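Local coordinates for N-acetylmuramoyl-L-alanine amidase domain-containing protein SAOUHSC_02979 (Staphylococcus aureus, PDB 5T1Q), which probably acts as a secreted amidase on cell-wall peptidoglycan, this chain holding its glucosaminidase-like domain and C-terminal CHAP domain, at residues Tyr287-Phe301 against Ile345-Lys359. Residues are numbered along the deposited sequence; the frame is centred on the assembly and turned at random.
Sequences YQVSHTPKRHAAVVF and INAAAAEELSYITGK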
ATOM      1  N   TYR A 287      17.180 -19.860 -14.927  1.00 24.66           N
ATOM      2  CA  TYR A 287      15.914 -20.294 -14.331  1.00 24.37           C
ATOM      3  C   TYR A 287      15.193 -21.194 -15.326  1.00 25.00           C
ATOM      4  O   TYR A 287      15.415 -21.065 -16.530  1.00 24.80           O
ATOM      5  CB  TYR A 287      15.032 -19.103 -14.020  1.00 23.39           C
ATOM      6  CG  TYR A 287      15.494 -18.297 -12.859  1.00 23.67           C
ATOM      7  CD1 TYR A 287      16.491 -17.342 -12.998  1.00 24.29           C
ATOM      8  CD2 TYR A 287      14.933 -18.476 -11.608  1.00 23.76           C
ATOM      9  CE1 TYR A 287      16.930 -16.601 -11.912  1.00 24.50           C
ATOM     10  CE2 TYR A 287      15.369 -17.748 -10.518  1.00 24.53           C
ATOM     11  CZ  TYR A 287      16.368 -16.809 -10.683  1.00 24.54           C
ATOM     12  OH  TYR A 287      16.790 -16.088  -9.599  1.00 25.70           O
ATOM     13  N   GLN A 288      14.365 -22.117 -14.823  1.00 26.01           N
ATOM     14  CA  GLN A 288      13.542 -22.982 -15.674  1.00 27.37           C
ATOM     15  C   GLN A 288      12.379 -22.098 -16.141  1.00 25.10           C
ATOM     16  O   GLN A 288      11.650 -21.544 -15.313  1.00 23.60           O
ATOM     17  CB  GLN A 288      12.963 -24.184 -14.890  1.00 29.90           C
ATOM     18  CG  GLN A 288      13.974 -25.039 -14.111  1.00 34.06           C
ATOM     19  CD  GLN A 288      13.353 -25.761 -12.885  1.00 36.77           C
ATOM     20  OE1 GLN A 288      13.915 -25.732 -11.776  1.00 38.31           O
ATOM     21  NE2 GLN A 288      12.165 -26.351 -13.070  1.00 39.02           N
ATOM     22  N   VAL A 289      12.215 -21.957 -17.449  1.00 24.09           N
ATOM     23  CA  VAL A 289      11.153 -21.126 -18.010  1.00 23.13           C
ATOM     24  C   VAL A 289      10.499 -21.899 -19.137  1.00 23.90           C
ATOM     25  O   VAL A 289      11.209 -22.440 -20.000  1.00 25.10           O
ATOM     26  CB  VAL A 289      11.705 -19.802 -18.601  1.00 23.04           C
ATOM     27  CG1 VAL A 289      10.571 -18.893 -19.073  1.00 22.44           C
ATOM     28  CG2 VAL A 289      12.579 -19.063 -17.604  1.00 23.10           C
ATOM     29  N   SER A 290       9.165 -21.975 -19.141  1.00 23.31           N
ATOM     30  CA  SER A 290       8.463 -22.636 -20.234  1.00 24.07           C
ATOM     31  C   SER A 290       7.018 -22.135 -20.377  1.00 24.09           C
ATOM     32  O   SER A 290       6.534 -21.327 -19.563  1.00 24.05           O
ATOM     33  CB  SER A 290       8.470 -24.163 -20.052  1.00 25.16           C
ATOM     34  OG  SER A 290       7.404 -24.601 -19.233  1.00 25.03           O
ATOM     35  N   HIS A 291       6.344 -22.629 -21.413  1.00 24.18           N
ATOM     36  CA  HIS A 291       4.943 -22.317 -21.684  1.00 24.06           C
ATOM     37  C   HIS A 291       3.965 -23.269 -20.972  1.00 23.81           C
ATOM     38  O   HIS A 291       2.743 -23.144 -21.141  1.00 23.48           O
ATOM     39  CB  HIS A 291       4.683 -22.315 -23.202  1.00 25.78           C
ATOM     40  CG  HIS A 291       5.391 -21.218 -23.932  1.00 26.70           C
ATOM     41  ND1 HIS A 291       4.997 -19.899 -23.855  1.00 27.23           N
ATOM     42  CD2 HIS A 291       6.465 -21.238 -24.759  1.00 27.99           C
ATOM     43  CE1 HIS A 291       5.797 -19.155 -24.600  1.00 27.61           C
ATOM     44  NE2 HIS A 291       6.696 -19.942 -25.159  1.00 28.13           N
ATOM     45  N   THR A 292       4.487 -24.209 -20.170  1.00 23.43           N
ATOM     46  CA  THR A 292       3.654 -25.141 -19.421  1.00 23.08           C
ATOM     47  C   THR A 292       3.240 -24.501 -18.089  1.00 22.42           C
ATOM     48  O   THR A 292       4.107 -24.120 -17.289  1.00 22.51           O
ATOM     49  CB  THR A 292       4.397 -26.459 -19.147  1.00 23.86           C
ATOM     50  OG1 THR A 292       4.774 -27.035 -20.392  1.00 25.45           O
ATOM     51  CG2 THR A 292       3.508 -27.471 -18.395  1.00 23.85           C
ATOM     52  N   PRO A 293       1.927 -24.357 -17.850  1.00 21.74           N
ATOM     53  CA  PRO A 293       1.540 -23.746 -16.579  1.00 21.25           C
ATOM     54  C   PRO A 293       2.045 -24.553 -15.383  1.00 21.49           C
ATOM     55  O   PRO A 293       2.028 -25.785 -15.409  1.00 21.61           O
ATOM     56  CB  PRO A 293      -0.001 -23.728 -16.655  1.00 21.13           C
ATOM     57  CG  PRO A 293      -0.294 -23.706 -18.118  1.00 21.40           C
ATOM     58  CD  PRO A 293       0.739 -24.634 -18.689  1.00 22.11           C
ATOM     59  N   LYS A 294       2.489 -23.860 -14.345  1.00 21.74           N
ATOM     60  CA  LYS A 294       3.055 -24.536 -13.196  1.00 23.14           C
ATOM     61  C   LYS A 294       2.751 -23.810 -11.901  1.00 22.67           C
ATOM     62  O   LYS A 294       2.889 -22.582 -11.792  1.00 21.90           O
ATOM     63  CB  LYS A 294       4.554 -24.665 -13.395  1.00 24.86           C
ATOM     64  CG  LYS A 294       5.278 -25.481 -12.348  1.00 27.28           C
ATOM     65  CD  LYS A 294       6.739 -25.588 -12.737  1.00 28.81           C
ATOM     66  CE  LYS A 294       7.560 -26.203 -11.640  1.00 30.53           C
ATOM     67  NZ  LYS A 294       8.946 -26.352 -12.161  1.00 32.55           N
ATOM     68  N   ARG A 295       2.358 -24.599 -10.915  1.00 23.25           N
ATOM     69  CA  ARG A 295       1.993 -24.107  -9.604  1.00 24.46           C
ATOM     70  C   ARG A 295       3.171 -23.395  -8.942  1.00 23.26           C
ATOM     71  O   ARG A 295       4.282 -23.894  -8.958  1.00 23.31           O
ATOM     72  CB  ARG A 295       1.516 -25.279  -8.742  1.00 27.08           C
ATOM     73  CG  ARG A 295       0.974 -24.897  -7.384  1.00 29.11           C
ATOM     74  CD  ARG A 295       0.438 -26.120  -6.664  1.00 31.67           C
ATOM     75  NE  ARG A 295      -0.111 -25.761  -5.363  1.00 33.84           N
ATOM     76  CZ  ARG A 295       0.551 -25.840  -4.209  1.00 37.80           C
ATOM     77  NH1 ARG A 295      -0.057 -25.486  -3.079  1.00 39.17           N
ATOM     78  NH2 ARG A 295       1.818 -26.278  -4.162  1.00 40.05           N
ATOM     79  N   HIS A 296       2.898 -22.212  -8.397  1.00 22.01           N
ATOM     80  CA  HIS A 296       3.883 -21.364  -7.714  1.00 21.64           C
ATOM     81  C   HIS A 296       5.014 -20.805  -8.569  1.00 20.87           C
ATOM     82  O   HIS A 296       6.067 -20.382  -8.057  1.00 21.35           O
ATOM     83  CB  HIS A 296       4.440 -22.032  -6.442  1.00 22.85           C
ATOM     84  CG  HIS A 296       3.392 -22.307  -5.408  1.00 23.62           C
ATOM     85  ND1 HIS A 296       3.558 -23.236  -4.410  1.00 24.58           N
ATOM     86  CD2 HIS A 296       2.133 -21.825  -5.264  1.00 23.52           C
ATOM     87  CE1 HIS A 296       2.476 -23.268  -3.652  1.00 25.30           C
ATOM     88  NE2 HIS A 296       1.597 -22.415  -4.146  1.00 24.66           N
ATOM     89  N   ALA A 297       4.786 -20.770  -9.868  1.00 19.51           N
ATOM     90  CA  ALA A 297       5.712 -20.166 -10.774  1.00 18.98           C
ATOM     91  C   ALA A 297       5.281 -18.720 -10.933  1.00 17.79           C
ATOM     92  O   ALA A 297       4.140 -18.368 -10.618  1.00 16.95           O
ATOM     93  CB  ALA A 297       5.664 -20.869 -12.119  1.00 19.34           C
ATOM     94  N   ALA A 298       6.208 -17.876 -11.362  1.00 17.39           N
ATOM     95  CA  ALA A 298       5.875 -16.505 -11.741  1.00 17.31           C
ATOM     96  C   ALA A 298       5.329 -16.628 -13.172  1.00 17.28           C
ATOM     97  O   ALA A 298       5.930 -17.329 -13.990  1.00 18.65           O
ATOM     98  CB  ALA A 298       7.109 -15.625 -11.730  1.00 17.51           C
ATOM     99  N   VAL A 299       4.194 -16.004 -13.469  1.00 16.82           N
ATOM    100  CA  VAL A 299       3.639 -16.071 -14.820  1.00 16.57           C
ATOM    101  C   VAL A 299       3.790 -14.707 -15.476  1.00 16.54           C
ATOM    102  O   VAL A 299       3.370 -13.678 -14.927  1.00 15.90           O
ATOM    103  CB  VAL A 299       2.195 -16.617 -14.866  1.00 16.58           C
ATOM    104  CG1 VAL A 299       1.263 -15.824 -13.966  1.00 16.85           C
ATOM    105  CG2 VAL A 299       1.675 -16.643 -16.297  1.00 16.65           C
ATOM    106  N   VAL A 300       4.419 -14.704 -16.649  1.00 16.71           N
ATOM    107  CA  VAL A 300       4.684 -13.469 -17.351  1.00 16.83           C
ATOM    108  C   VAL A 300       3.794 -13.246 -18.575  1.00 17.20           C
ATOM    109  O   VAL A 300       3.589 -14.160 -19.378  1.00 16.71           O
ATOM    110  CB  VAL A 300       6.141 -13.441 -17.808  1.00 17.07           C
ATOM    111  CG1 VAL A 300       6.433 -12.168 -18.601  1.00 17.20           C
ATOM    112  CG2 VAL A 300       7.068 -13.591 -16.611  1.00 16.98           C
ATOM    113  N   PHE A 301       3.316 -11.999 -18.688  1.00 17.76           N
ATOM    114  CA  PHE A 301       2.539 -11.481 -19.798  1.00 18.39           C
ATOM    115  C   PHE A 301       3.469 -10.520 -20.547  1.00 19.23           C
ATOM    116  O   PHE A 301       3.962  -9.543 -19.943  1.00 18.96           O
ATOM    117  CB  PHE A 301       1.356 -10.624 -19.296  1.00 18.61           C
ATOM    118  CG  PHE A 301       0.241 -11.398 -18.634  1.00 18.49           C
ATOM    119  CD1 PHE A 301       0.370 -11.856 -17.334  1.00 18.26           C
ATOM    120  CD2 PHE A 301      -0.956 -11.617 -19.301  1.00 19.04           C
ATOM    121  CE1 PHE A 301      -0.666 -12.545 -16.715  1.00 18.32           C
ATOM    122  CE2 PHE A 301      -1.997 -12.319 -18.693  1.00 19.19           C
ATOM    123  CZ  PHE A 301      -1.861 -12.766 -17.398  1.00 18.49           C
ATOM    124  N   ILE A 345      -7.270 -17.362 -15.466  1.00 21.08           N
ATOM    125  CA  ILE A 345      -6.928 -17.180 -16.868  1.00 21.50           C
ATOM    126  C   ILE A 345      -7.310 -18.475 -17.559  1.00 21.67           C
ATOM    127  O   ILE A 345      -6.863 -19.541 -17.130  1.00 20.15           O
ATOM    128  CB  ILE A 345      -5.409 -16.939 -17.052  1.00 21.60           C
ATOM    129  CG1 ILE A 345      -4.939 -15.681 -16.285  1.00 21.70           C
ATOM    130  CG2 ILE A 345      -5.052 -16.869 -18.540  1.00 21.74           C
ATOM    131  CD1 ILE A 345      -5.583 -14.379 -16.742  1.00 22.29           C
ATOM    132  N   ASN A 346      -8.100 -18.394 -18.639  1.00 23.34           N
ATOM    133  CA  ASN A 346      -8.546 -19.602 -19.351  1.00 24.75           C
ATOM    134  C   ASN A 346      -7.372 -20.400 -19.934  1.00 23.43           C
ATOM    135  O   ASN A 346      -6.264 -19.866 -20.139  1.00 21.63           O
ATOM    136  CB  ASN A 346      -9.670 -19.309 -20.384  1.00 28.60           C
ATOM    137  CG  ASN A 346      -9.239 -18.389 -21.539  1.00 32.81           C
ATOM    138  OD1 ASN A 346      -9.664 -17.227 -21.603  1.00 39.31           O
ATOM    139  ND2 ASN A 346      -8.439 -18.908 -22.475  1.00 33.58           N
ATOM    140  N   ALA A 347      -7.626 -21.682 -20.177  1.00 22.77           N
ATOM    141  CA  ALA A 347      -6.621 -22.637 -20.656  1.00 22.80           C
ATOM    142  C   ALA A 347      -5.882 -22.211 -21.917  1.00 23.34           C
ATOM    143  O   ALA A 347      -4.654 -22.296 -21.971  1.00 22.95           O
ATOM    144  CB  ALA A 347      -7.246 -24.010 -20.863  1.00 23.36           C
ATOM    145  N   ALA A 348      -6.630 -21.775 -22.930  1.00 23.51           N
ATOM    146  CA  ALA A 348      -6.031 -21.370 -24.194  1.00 23.94           C
ATOM    147  C   ALA A 348      -5.095 -20.172 -24.012  1.00 23.25           C
ATOM    148  O   ALA A 348      -4.000 -20.176 -24.540  1.00 23.52           O
ATOM    149  CB  ALA A 348      -7.115 -21.099 -25.245  1.00 25.15           C
ATOM    150  N   ALA A 349      -5.487 -19.201 -23.188  1.00 22.32           N
ATOM    151  CA  ALA A 349      -4.621 -18.056 -22.906  1.00 21.33           C
ATOM    152  C   ALA A 349      -3.406 -18.444 -22.026  1.00 20.49           C
ATOM    153  O   ALA A 349      -2.287 -17.969 -22.258  1.00 19.96           O
ATOM    154  CB  ALA A 349      -5.412 -16.946 -22.224  1.00 20.86           C
ATOM    155  N   ALA A 350      -3.638 -19.276 -21.019  1.00 20.27           N
ATOM    156  CA  ALA A 350      -2.573 -19.710 -20.099  1.00 20.20           C
ATOM    157  C   ALA A 350      -1.435 -20.415 -20.801  1.00 21.22           C
ATOM    158  O   ALA A 350      -0.279 -20.240 -20.434  1.00 20.43           O
ATOM    159  CB  ALA A 350      -3.133 -20.607 -19.019  1.00 19.88           C
ATOM    160  N   GLU A 351      -1.758 -21.200 -21.821  1.00 23.23           N
ATOM    161  CA  GLU A 351      -0.731 -21.931 -22.569  1.00 25.01           C
ATOM    162  C   GLU A 351       0.178 -21.024 -23.405  1.00 24.27           C
ATOM    163  O   GLU A 351       1.189 -21.480 -23.944  1.00 24.77           O
ATOM    164  CB  GLU A 351      -1.401 -23.021 -23.417  1.00 27.60           C
ATOM    165  CG  GLU A 351      -2.004 -24.089 -22.513  1.00 30.45           C
ATOM    166  CD  GLU A 351      -2.952 -25.041 -23.202  1.00 34.38           C
ATOM    167  OE1 GLU A 351      -3.818 -25.600 -22.489  1.00 37.98           O
ATOM    168  OE2 GLU A 351      -2.835 -25.239 -24.434  1.00 38.57           O
ATOM    169  N   GLU A 352      -0.172 -19.744 -23.489  1.00 23.45           N
ATOM    170  CA  GLU A 352       0.599 -18.762 -24.267  1.00 23.19           C
ATOM    171  C   GLU A 352       1.461 -17.877 -23.414  1.00 22.37           C
ATOM    172  O   GLU A 352       2.159 -17.001 -23.935  1.00 22.69           O
ATOM    173  CB  GLU A 352      -0.343 -17.870 -25.087  1.00 23.84           C
ATOM    174  CG  GLU A 352      -1.234 -18.622 -26.051  1.00 25.03           C
ATOM    175  CD  GLU A 352      -0.443 -19.449 -27.019  1.00 26.01           C
ATOM    176  OE1 GLU A 352       0.722 -19.091 -27.284  1.00 27.07           O
ATOM    177  OE2 GLU A 352      -0.967 -20.474 -27.500  1.00 27.97           O
ATOM    178  N   LEU A 353       1.400 -18.072 -22.099  1.00 21.32           N
ATOM    179  CA  LEU A 353       2.199 -17.290 -21.178  1.00 20.00           C
ATOM    180  C   LEU A 353       3.478 -18.044 -20.829  1.00 20.05           C
ATOM    181  O   LEU A 353       3.622 -19.220 -21.170  1.00 20.05           O
ATOM    182  CB  LEU A 353       1.374 -17.003 -19.933  1.00 19.48           C
ATOM    183  CG  LEU A 353       0.056 -16.292 -20.202  1.00 19.42           C
ATOM    184  CD1 LEU A 353      -0.739 -16.163 -18.923  1.00 19.11           C
ATOM    185  CD2 LEU A 353       0.279 -14.920 -20.830  1.00 19.63           C
ATOM    186  N   SER A 354       4.425 -17.346 -20.189  1.00 19.41           N
ATOM    187  CA  SER A 354       5.683 -17.943 -19.737  1.00 19.03           C
ATOM    188  C   SER A 354       5.658 -18.113 -18.245  1.00 18.30           C
ATOM    189  O   SER A 354       5.214 -17.217 -17.528  1.00 18.32           O
ATOM    190  CB  SER A 354       6.875 -17.078 -20.108  1.00 19.32           C
ATOM    191  OG  SER A 354       7.085 -17.114 -21.473  1.00 19.72           O
ATOM    192  N   TYR A 355       6.132 -19.267 -17.788  1.00 18.26           N
ATOM    193  CA  TYR A 355       6.172 -19.615 -16.362  1.00 17.70           C
ATOM    194  C   TYR A 355       7.610 -19.780 -15.904  1.00 18.13           C
ATOM    195  O   TYR A 355       8.343 -20.573 -16.468  1.00 18.49           O
ATOM    196  CB  TYR A 355       5.386 -20.883 -16.132  1.00 17.24           C
ATOM    197  CG  TYR A 355       3.949 -20.714 -16.576  1.00 16.82           C
ATOM    198  CD1 TYR A 355       3.582 -20.921 -17.918  1.00 16.95           C
ATOM    199  CD2 TYR A 355       2.970 -20.282 -15.684  1.00 16.04           C
ATOM    200  CE1 TYR A 355       2.276 -20.708 -18.347  1.00 16.72           C
ATOM    201  CE2 TYR A 355       1.666 -20.083 -16.102  1.00 15.97           C
ATOM    202  CZ  TYR A 355       1.327 -20.287 -17.438  1.00 16.17           C
ATOM    203  OH  TYR A 355       0.037 -20.109 -17.853  1.00 15.86           O
ATOM    204  N   ILE A 356       8.008 -19.014 -14.889  1.00 18.05           N
ATOM    205  CA  ILE A 356       9.360 -19.078 -14.353  1.00 18.50           C
ATOM    206  C   ILE A 356       9.354 -19.832 -13.036  1.00 19.22           C
ATOM    207  O   ILE A 356       8.670 -19.428 -12.086  1.00 19.15           O
ATOM    208  CB  ILE A 356       9.916 -17.660 -14.085  1.00 18.05           C
ATOM    209  CG1 ILE A 356       9.854 -16.790 -15.350  1.00 17.57           C
ATOM    210  CG2 ILE A 356      11.357 -17.730 -13.567  1.00 19.01           C
ATOM    211  CD1 ILE A 356      10.082 -15.309 -15.089  1.00 17.13           C
ATOM    212  N   THR A 357      10.105 -20.921 -12.959  1.00 20.27           N
ATOM    213  CA  THR A 357      10.250 -21.646 -11.699  1.00 21.36           C
ATOM    214  C   THR A 357      11.369 -20.975 -10.929  1.00 22.85           C
ATOM    215  O   THR A 357      12.449 -20.806 -11.460  1.00 23.12           O
ATOM    216  CB  THR A 357      10.589 -23.126 -11.940  1.00 21.95           C
ATOM    217  OG1 THR A 357       9.520 -23.728 -12.682  1.00 21.37           O
ATOM    218  CG2 THR A 357      10.787 -23.897 -10.613  1.00 22.65           C
ATOM    219  N   GLY A 358      11.105 -20.560  -9.688  1.00 24.99           N
ATOM    220  CA  GLY A 358      12.141 -19.917  -8.854  1.00 27.51           C
ATOM    221  C   GLY A 358      13.147 -20.926  -8.310  1.00 30.09           C
ATOM    222  O   GLY A 358      12.908 -22.124  -8.355  1.00 30.24           O
ATOM    223  N   LYS A 359      14.271 -20.431  -7.802  1.00 33.53           N
ATOM    224  CA  LYS A 359      15.308 -21.280  -7.210  1.00 36.90           C
ATOM    225  C   LYS A 359      15.167 -21.294  -5.703  1.00 39.57           C
ATOM    226  O   LYS A 359      14.225 -20.709  -5.172  1.00 40.74           O
ATOM    227  CB  LYS A 359      16.689 -20.786  -7.613  1.00 38.45           C
ATOM    228  CG  LYS A 359      16.986 -21.019  -9.076  1.00 38.96           C
ATOM    229  CD  LYS A 359      18.210 -20.241  -9.522  1.00 40.81           C
ATOM    230  CE  LYS A 359      18.377 -20.326 -11.030  1.00 41.23           C
ATOM    231  NZ  LYS A 359      19.319 -19.297 -11.544  1.00 43.16           N
ATOM    232  OXT LYS A 359      15.973 -21.883  -4.972  1.00 43.81           O
TER
HETATM  233  O   HOH W   1      14.372 -22.544 -12.131  1.00 25.16           O
HETATM  234  O   HOH W   2       8.535 -21.440  -8.430  1.00 19.84           O
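The Tyr355 ring packs against Pro293 in the loop that joins strands 288-290 and 298-301. Its CB lies 4.0 Å from Ala297 CB. With CG beside the backbone N (chi1 -59°), the ring is laid flat against Pro293, whose CA stands over the centre of one face, a CH-pi contact 3.5 Å from the centroid. CD1 comes to 3.3 Å from Thr292 O, Ser290 O lies in the plane at the ring's edge, and CE2 meets Val299 CG2 at 3.4 Å. At the tip, OH donates to Ala350 O over 2.6 Å; that carbonyl also accepts Leu353 N, from the other face of its plane, and the phenol thereby ties the strand to the type I turn from Ala350 to Leu353.

Strand 354-357 is sandwiched antiparallel between 288-290, an outermost strand of the sheet, and 298-301. Tyr355 N donates to Ser290 O on one flank, Ile356 N to Ala298 O on the other. Ile356 turns to the face opposite Tyr355, and its CD1 meets Val300 CG2, both side chains resting on Trp278 of helix 278-284.

Polar groups hold the two ends of the strand. Lys294, fully extended, brings NZ to Thr357 OG1 at 2.7 Å, while His291 ND1 donates to Leu353 O along a bent path (140°), from above the carbonyl plane. At the C-terminus Lys359 crosses the Tyr287 ring at about a right angle: CE stands over the centre, and NZ, which also bonds Arg285 O, makes a cation-pi contact 3.8 Å from the centroid.

Leu353 CD2 lies on one face of Phe301, which is near a bound sodium ion and touches the possible CHAP triad Cys253-His314-Glu331. Main-chain bonds on both flanks set the last strand's register; the buried phenol, satisfied by Ala350 O, and the ring-face contacts add a side-chain hold.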